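Local structure of PrgA (Enterococcus faecalis, 6Z9K) at residues 176-179 with 183-186; 143-148 with 186-191. The protein provides surface exclusion that protects Enterococcus faecalis against unwanted conjugation, and is represented here by its CAP domain with a bound magnesium ion. All coordinates share one frame; numbering follows the deposited sequence.

From the N terminus, the first segment met is 143-148, at the edge of the three-stranded antiparallel sheet. The chain then passes strand 157-159 and helix 160-176, and returns on helix 184-189, where contact 2 closes this long loop. Contact 1 closes a much shorter one. It joins the turn after helix 160-176 to the start of helix 184-189, with three residues in between. The short loop sits wholly within the long one, and the two contacts share L186. Their centres are about 9 Å apart. N145 of contact 2 packs against H185 of contact 1. Together they tie helix 184-189 to the preceding helix end and the sheet, beside the magnesium site.

Contact 1 (176-179 with 183-186)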
loop_
_atom_site.group_PDB
_atom_site.type_symbol
_atom_site.label_atom_id
_atom_site.label_comp_id
_atom_site.label_asym_id
_atom_site.label_seq_id
_atom_site.Cartn_x
_atom_site.Cartn_y
_atom_site.Cartn_z
ATOM N N PHE A 176 2.405 6.757 10.304
ATOM C CA PHE A 176 3.041 7.516 11.409
ATOM C C PHE A 176 3.155 9.017 11.168
ATOM O O PHE A 176 3.662 9.692 12.066
ATOM C CB PHE A 176 4.424 6.946 11.730
ATOM C CG PHE A 176 4.452 5.468 11.904
ATOM C CD1 PHE A 176 3.645 4.836 12.854
ATOM C CD2 PHE A 176 5.364 4.709 11.202
ATOM C CE1 PHE A 176 3.693 3.461 13.006
ATOM C CE2 PHE A 176 5.396 3.343 11.357
ATOM C CZ PHE A 176 4.585 2.711 12.270
ATOM N N ASP A 177 2.760 9.536 9.994
ATOM C CA ASP A 177 2.961 10.974 9.722
ATOM C C ASP A 177 1.773 11.502 8.946
ATOM O O ASP A 177 1.985 12.343 8.070
ATOM C CB ASP A 177 4.290 11.220 9.022
ATOM C CG ASP A 177 4.673 12.672 9.041
ATOM O OD1 ASP A 177 4.210 13.382 9.966
ATOM O OD2 ASP A 177 5.423 13.059 8.140
ATOM N N ASP A 178 0.565 11.048 9.283
ATOM C CA ASP A 178 -0.648 11.358 8.479
ATOM C C ASP A 178 -1.460 12.492 9.099
ATOM O O ASP A 178 -2.579 12.639 8.719
ATOM C CB ASP A 178 -1.533 10.128 8.375
ATOM C CG ASP A 178 -2.442 10.062 7.200
ATOM O OD1 ASP A 178 -2.011 10.588 6.136
ATOM O OD2 ASP A 178 -3.547 9.480 7.339
ATOM N N GLY A 179 -0.926 13.252 10.037
ATOM C CA GLY A 179 -1.737 14.210 10.826
ATOM C C GLY A 179 -2.115 15.432 10.007
ATOM O O GLY A 179 -3.146 16.041 10.321
ATOM N N TYR A 183 -5.365 12.034 9.430
ATOM C CA TYR A 183 -5.261 10.575 9.671
ATOM C C TYR A 183 -6.230 9.750 8.837
ATOM O O TYR A 183 -6.445 8.610 9.202
ATOM C CB TYR A 183 -5.447 10.349 11.176
ATOM C CG TYR A 183 -4.353 11.010 11.982
ATOM C CD1 TYR A 183 -3.087 10.453 12.023
ATOM C CD2 TYR A 183 -4.548 12.204 12.639
ATOM C CE1 TYR A 183 -2.045 11.050 12.707
ATOM C CE2 TYR A 183 -3.516 12.805 13.357
ATOM C CZ TYR A 183 -2.255 12.224 13.392
ATOM O OH TYR A 183 -1.225 12.838 14.049
ATOM N N SER A 184 -6.683 10.238 7.672
ATOM C CA SER A 184 -7.569 9.417 6.807
ATOM C C SER A 184 -6.846 8.155 6.336
ATOM O O SER A 184 -7.494 7.084 6.189
ATOM C CB SER A 184 -8.081 10.229 5.657
ATOM O OG SER A 184 -6.986 10.765 4.979
ATOM N N HIS A 185 -5.561 8.245 6.020
ATOM C CA HIS A 185 -4.836 7.062 5.473
ATOM C C HIS A 185 -4.502 6.046 6.563
ATOM O O HIS A 185 -4.653 4.833 6.353
ATOM C CB HIS A 185 -3.516 7.463 4.838
ATOM C CG HIS A 185 -3.719 8.506 3.811
ATOM N ND1 HIS A 185 -3.490 9.842 4.073
ATOM C CD2 HIS A 185 -4.261 8.435 2.584
ATOM C CE1 HIS A 185 -3.844 10.559 3.005
ATOM N NE2 HIS A 185 -4.316 9.720 2.061
ATOM N N LEU A 186 -4.072 6.537 7.707
ATOM C CA LEU A 186 -3.935 5.644 8.893
ATOM C C LEU A 186 -5.229 4.836 9.076
ATOM O O LEU A 186 -5.175 3.564 9.199
ATOM C CB LEU A 186 -3.598 6.457 10.135
ATOM C CG LEU A 186 -3.717 5.677 11.441
ATOM C CD1 LEU A 186 -2.575 4.705 11.573
ATOM C CD2 LEU A 186 -3.749 6.628 12.627
#
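D178 holds the start of helix 184-189 with both oxygens of its carboxylate. This is the tight part of the contact. D178 OD1 accepts a hydrogen bond from H185 ND1 at 2.6 Å. The bond uses the syn lone pair of OD1 and lies close to the imidazole plane, although the carboxylate and ring planes are turned 55° apart. D178 OD2 takes the backbone N-H of L186, with N to OD2 at 3.0 Å and the donor well above the carboxylate plane. H185 N adds a weak bond to the same OD2, at 2.7 Å. The D178 side chain leaves with CG anti to the backbone N (chi1 -155°), which brings the carboxylate to the N-terminal turn of helix 184-189, facing the N-H groups of H185 and L186. D178 O accepts a hydrogen bond from Y183 N at 2.9 Å. G179 CA lies close over one face of the Y183 ring in a CH-pi contact, 3.5 Å from the centroid. The phenol OH of Y183 is hydrogen-bonded to E39.

The solvent side is at S184. It is exposed, barely meets the other segment, and turns its hydroxyl to L181 O.

The pairing is a His-carboxylate hydrogen bond in a CAP domain. D178 acts as a second-shell residue that fixes the ring of H185, which belongs to the magnesium site together with L146.

Contact 2 (143-148 with 186-191); sequences YENLGG and LHSLLQ
N145 of strand 144-148 meets S188 of helix 184-189 in a buried contact. The arrangement fits the alpha-beta-alpha sandwich of the CAP fold, with helices on both faces of a central sheet. Y143 starts the segment and turns away from the helix. E144 also points away, and its carboxylate oxygens are hydrogen-bonded to H120 and H213. N145 is next and points toward helix 184-189. Its CG sits anti to the carbonyl carbon (chi1 -70°), and this brings the amide to the helix. S188 CB lies beside this amide, 3.6 Å from N145 OD1 and 3.5 Å from N145 ND2. The S188 hydroxyl extends anti to its own backbone N (chi1 -179°), which places OG at ND2. The ND2 end also touches L189, with CD2 of L189 at 3.9 Å from ND2 of N145. M174 of helix 160-176 packs on both N145 and L189. The nearest atom of the N145 side chain is about 5 Å from the magnesium ion. L146 follows and belongs to the magnesium site with H185. The single polar link from strand to helix is nearly straight: N145 ND2 donates to S188 OG at 2.9 Å and 168°, with OG only 8° out of the amide plane.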
loop_
_atom_site.group_PDB
_atom_site.type_symbol
_atom_site.label_atom_id
_atom_site.label_comp_id
_atom_site.label_asym_id
_atom_site.label_seq_id
_atom_site.Cartn_x
_atom_site.Cartn_y
_atom_site.Cartn_z
ATOM N N TYR A 143 -11.987 3.566 -1.760
ATOM C CA TYR A 143 -11.203 2.419 -2.243
ATOM C C TYR A 143 -9.695 2.679 -2.220
ATOM O O TYR A 143 -8.958 1.716 -2.128
ATOM C CB TYR A 143 -11.622 2.089 -3.674
ATOM C CG TYR A 143 -12.993 1.480 -3.779
ATOM C CD1 TYR A 143 -13.243 0.210 -3.312
ATOM C CD2 TYR A 143 -14.059 2.193 -4.349
ATOM C CE1 TYR A 143 -14.491 -0.365 -3.394
ATOM C CE2 TYR A 143 -15.310 1.617 -4.461
ATOM C CZ TYR A 143 -15.528 0.328 -4.001
ATOM O OH TYR A 143 -16.753 -0.250 -4.105
ATOM N N GLU A 144 -9.273 3.945 -2.407
ATOM C CA GLU A 144 -7.873 4.259 -2.733
ATOM C C GLU A 144 -7.145 5.037 -1.636
ATOM O O GLU A 144 -7.667 6.037 -1.104
ATOM C CB GLU A 144 -7.870 5.053 -4.051
ATOM C CG GLU A 144 -6.502 5.562 -4.461
ATOM C CD GLU A 144 -6.555 6.283 -5.799
ATOM O OE1 GLU A 144 -6.813 7.486 -5.798
ATOM O OE2 GLU A 144 -6.417 5.559 -6.799
ATOM N N ASN A 145 -5.912 4.623 -1.354
ATOM C CA ASN A 145 -4.868 5.431 -0.672
ATOM C C ASN A 145 -3.805 5.712 -1.738
ATOM O O ASN A 145 -3.258 4.793 -2.301
ATOM C CB ASN A 145 -4.367 4.709 0.576
ATOM C CG ASN A 145 -5.421 4.686 1.657
ATOM O OD1 ASN A 145 -5.652 5.707 2.322
ATOM N ND2 ASN A 145 -6.074 3.537 1.846
ATOM N N LEU A 146 -3.554 6.982 -1.999
ATOM C CA LEU A 146 -2.728 7.395 -3.141
ATOM C C LEU A 146 -1.429 8.024 -2.637
ATOM O O LEU A 146 -1.481 8.906 -1.811
ATOM C CB LEU A 146 -3.565 8.393 -3.957
ATOM C CG LEU A 146 -3.020 8.929 -5.253
ATOM C CD1 LEU A 146 -2.793 7.817 -6.260
ATOM C CD2 LEU A 146 -3.992 9.971 -5.790
ATOM N N GLY A 147 -0.320 7.553 -3.155
ATOM C CA GLY A 147 0.998 8.147 -2.894
ATOM C C GLY A 147 1.547 8.815 -4.113
ATOM O O GLY A 147 1.827 8.133 -5.061
ATOM N N GLY A 148 1.729 10.134 -4.098
ATOM C CA GLY A 148 2.259 10.823 -5.267
ATOM C C GLY A 148 3.598 11.449 -4.957
ATOM O O GLY A 148 3.755 11.737 -3.821
ATOM N N LEU A 186 -4.072 6.537 7.707
ATOM C CA LEU A 186 -3.935 5.644 8.893
ATOM C C LEU A 186 -5.229 4.836 9.076
ATOM O O LEU A 186 -5.175 3.564 9.199
ATOM C CB LEU A 186 -3.598 6.457 10.135
ATOM C CG LEU A 186 -3.717 5.677 11.441
ATOM C CD1 LEU A 186 -2.575 4.705 11.573
ATOM C CD2 LEU A 186 -3.749 6.628 12.627
ATOM N N HIS A 187 -6.380 5.521 9.163
ATOM C CA HIS A 187 -7.668 4.861 9.440
ATOM C C HIS A 187 -8.034 3.905 8.315
ATOM O O HIS A 187 -8.529 2.795 8.570
ATOM C CB HIS A 187 -8.757 5.921 9.660
ATOM C CG HIS A 187 -8.447 6.797 10.821
ATOM N ND1 HIS A 187 -9.061 8.020 10.994
ATOM C CD2 HIS A 187 -7.536 6.664 11.812
ATOM C CE1 HIS A 187 -8.568 8.596 12.064
ATOM N NE2 HIS A 187 -7.637 7.781 12.610
ATOM N N SER A 188 -7.763 4.305 7.074
ATOM C CA SER A 188 -8.122 3.457 5.946
ATOM C C SER A 188 -7.281 2.181 5.871
ATOM O O SER A 188 -7.827 1.098 5.667
ATOM C CB SER A 188 -8.025 4.267 4.683
ATOM O OG SER A 188 -8.399 3.447 3.606
ATOM N N LEU A 189 -5.965 2.322 5.943
ATOM C CA LEU A 189 -5.052 1.169 5.839
ATOM C C LEU A 189 -5.329 0.182 6.982
ATOM O O LEU A 189 -5.116 -1.029 6.807
ATOM C CB LEU A 189 -3.609 1.673 5.879
ATOM C CG LEU A 189 -3.096 2.447 4.683
ATOM C CD1 LEU A 189 -1.690 2.919 4.995
ATOM C CD2 LEU A 189 -3.084 1.583 3.432
ATOM N N LEU A 190 -5.783 0.684 8.142
ATOM C CA LEU A 190 -6.000 -0.202 9.290
ATOM C C LEU A 190 -7.485 -0.397 9.534
ATOM O O LEU A 190 -7.849 -0.796 10.635
ATOM C CB LEU A 190 -5.275 0.390 10.501
ATOM C CG LEU A 190 -3.780 0.556 10.347
ATOM C CD1 LEU A 190 -3.181 1.050 11.667
ATOM C CD2 LEU A 190 -3.085 -0.774 9.940
ATOM N N GLN A 191 -8.330 -0.249 8.517
ATOM C CA GLN A 191 -9.795 -0.416 8.724
ATOM C C GLN A 191 -10.136 -1.886 8.984
ATOM O O GLN A 191 -9.681 -2.754 8.241
ATOM C CB GLN A 191 -10.539 0.123 7.500
ATOM C CG GLN A 191 -12.037 0.099 7.694
ATOM C CD GLN A 191 -12.835 0.549 6.502
ATOM O OE1 GLN A 191 -13.284 1.680 6.460
ATOM N NE2 GLN A 191 -13.054 -0.346 5.556
#